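Small ribosomal subunit biogenesis GTPase RsgA (Thermotoga maritima, PDB 1U0L) binds guanine nucleotides through a circularly permuted GTPase domain, and probably hydrolyses GTP slowly while assisting late maturation of the 30S ribosomal subunit. Local coordinates at residues 34-39 with 65-70. Residues are numbered along the deposited sequence; the frame is centred on the assembly and turned at random.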
loop_
_atom_site.group_PDB
_atom_site.type_symbol
_atom_site.label_atom_id
_atom_site.label_comp_id
_atom_site.label_asym_id
_atom_site.label_seq_id
_atom_site.Cartn_x
_atom_site.Cartn_y
_atom_site.Cartn_z
ATOM N N ILE A 34 15.310 5.163 20.354
ATOM C CA ILE A 34 16.186 4.318 21.171
ATOM C C ILE A 34 16.763 3.187 20.324
ATOM O O ILE A 34 16.010 2.385 19.772
ATOM C CB ILE A 34 15.414 3.643 22.348
ATOM C CG1 ILE A 34 14.668 4.685 23.185
ATOM C CG2 ILE A 34 16.380 2.853 23.209
ATOM C CD1 ILE A 34 13.400 5.205 22.536
ATOM N N LEU A 35 18.084 3.104 20.208
ATOM C CA LEU A 35 18.661 2.015 19.425
ATOM C C LEU A 35 18.542 0.766 20.294
ATOM O O LEU A 35 18.394 0.882 21.505
ATOM C CB LEU A 35 20.120 2.310 19.071
ATOM C CG LEU A 35 20.721 1.430 17.965
ATOM C CD1 LEU A 35 21.893 2.138 17.311
ATOM C CD2 LEU A 35 21.154 0.095 18.548
ATOM N N CYS A 36 18.585 -0.422 19.691
ATOM C CA CYS A 36 18.438 -1.655 20.463
ATOM C C CYS A 36 19.078 -2.920 19.890
ATOM O O CYS A 36 19.561 -2.964 18.754
ATOM C CB CYS A 36 16.953 -1.963 20.689
ATOM S SG CYS A 36 16.031 -0.716 21.586
ATOM N N LYS A 37 19.047 -3.961 20.712
ATOM C CA LYS A 37 19.574 -5.261 20.354
ATOM C C LYS A 37 18.548 -6.281 20.828
ATOM O O LYS A 37 17.966 -6.136 21.904
ATOM C CB LYS A 37 20.918 -5.504 21.040
ATOM C CG LYS A 37 22.072 -5.827 20.095
ATOM C CD LYS A 37 21.856 -7.127 19.324
ATOM C CE LYS A 37 20.836 -6.977 18.202
ATOM N NZ LYS A 37 21.204 -5.887 17.257
ATOM N N LEU A 38 18.295 -7.296 20.017
ATOM C CA LEU A 38 17.326 -8.296 20.413
ATOM C C LEU A 38 18.035 -9.386 21.178
ATOM O O LEU A 38 19.053 -9.911 20.737
ATOM C CB LEU A 38 16.595 -8.862 19.192
ATOM C CG LEU A 38 17.291 -8.792 17.833
ATOM C CD1 LEU A 38 18.570 -9.605 17.854
ATOM C CD2 LEU A 38 16.351 -9.309 16.764
ATOM N N ARG A 39 17.497 -9.703 22.346
ATOM C CA ARG A 39 18.061 -10.730 23.210
ATOM C C ARG A 39 17.085 -11.884 23.297
ATOM O O ARG A 39 16.077 -11.917 22.602
ATOM C CB ARG A 39 18.258 -10.172 24.617
ATOM C CG ARG A 39 16.934 -9.737 25.259
ATOM C CD ARG A 39 16.578 -10.535 26.509
ATOM N NE ARG A 39 16.948 -9.826 27.730
ATOM C CZ ARG A 39 18.194 -9.671 28.166
ATOM N NH1 ARG A 39 19.212 -10.181 27.486
ATOM N NH2 ARG A 39 18.423 -8.998 29.281
ATOM N N GLY A 65 18.903 0.184 24.427
ATOM C CA GLY A 65 17.971 -0.723 25.077
ATOM C C GLY A 65 18.074 -2.130 24.508
ATOM O O GLY A 65 18.935 -2.397 23.666
ATOM N N VAL A 66 17.212 -3.034 24.965
ATOM C CA VAL A 66 17.225 -4.417 24.486
ATOM C C VAL A 66 15.800 -4.848 24.188
ATOM O O VAL A 66 14.889 -4.600 24.981
ATOM C CB VAL A 66 17.810 -5.387 25.537
ATOM C CG1 VAL A 66 17.979 -6.759 24.938
ATOM C CG2 VAL A 66 19.141 -4.873 26.035
ATOM N N ILE A 67 15.605 -5.503 23.049
ATOM C CA ILE A 67 14.271 -5.935 22.673
ATOM C C ILE A 67 13.906 -7.258 23.321
ATOM O O ILE A 67 14.523 -8.288 23.059
ATOM C CB ILE A 67 14.136 -6.036 21.145
ATOM C CG1 ILE A 67 14.454 -4.672 20.516
ATOM C CG2 ILE A 67 12.724 -6.454 20.778
ATOM C CD1 ILE A 67 14.375 -4.646 19.011
ATOM N N GLU A 68 12.891 -7.209 24.176
ATOM C CA GLU A 68 12.435 -8.388 24.899
ATOM C C GLU A 68 11.449 -9.230 24.114
ATOM O O GLU A 68 11.468 -10.452 24.212
ATOM C CB GLU A 68 11.813 -7.982 26.240
ATOM C CG GLU A 68 12.802 -7.342 27.222
ATOM C CD GLU A 68 13.890 -8.305 27.684
ATOM O OE1 GLU A 68 14.816 -7.859 28.391
ATOM O OE2 GLU A 68 13.818 -9.506 27.345
ATOM N N ASN A 69 10.586 -8.587 23.335
ATOM C CA ASN A 69 9.617 -9.337 22.549
ATOM C C ASN A 69 9.032 -8.544 21.384
ATOM O O ASN A 69 8.981 -7.311 21.412
ATOM C CB ASN A 69 8.497 -9.845 23.462
ATOM C CG ASN A 69 7.504 -10.728 22.736
ATOM O OD1 ASN A 69 7.878 -11.711 22.089
ATOM N ND2 ASN A 69 6.226 -10.386 22.841
ATOM N N VAL A 70 8.604 -9.276 20.358
ATOM C CA VAL A 70 8.006 -8.703 19.157
ATOM C C VAL A 70 6.536 -9.106 19.066
ATOM O O VAL A 70 6.233 -10.289 18.961
ATOM C CB VAL A 70 8.712 -9.225 17.903
ATOM C CG1 VAL A 70 8.079 -8.625 16.666
ATOM C CG2 VAL A 70 10.186 -8.901 17.969
#
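Glu68 OE1 has two partners, Arg39 NE in a salt bridge at 3.0 Å and the hydroxyl of Thr58 on the neighbouring strand 54-58. NE comes to the syn side of OE1, somewhat out of the carboxylate plane, and the guanidinium and carboxylate planes are turned 50° apart. Arg39 CG lies between its backbone N and carbonyl carbon (chi1 62°), and the chain is bent again at chi2 and chi3. An alanine in place of Glu68 would probably leave the Arg39 guanidinium and the Thr58 hydroxyl without this shared partner, and the arginine free to swing.

The strands pair in parallel, with their axes 50° apart. Ile67 N donates to Lys37 O at 2.7 Å. Weak bonds run from Lys37 N to Gly65 O and from Arg39 N to Ile67 O. On the other face from Val66, Ile67 CG1 packs against Cys36 CB at 3.7 Å. Val23, Val25, Val55 and Tyr57 of the flanking strands add to this apolar side. Glu68 and Asn69 both face Glu56, a classic beta bulge. The parallel pairing of strands 33-38 and 65-70 is characteristic of the OB-fold, here the N-terminal domain.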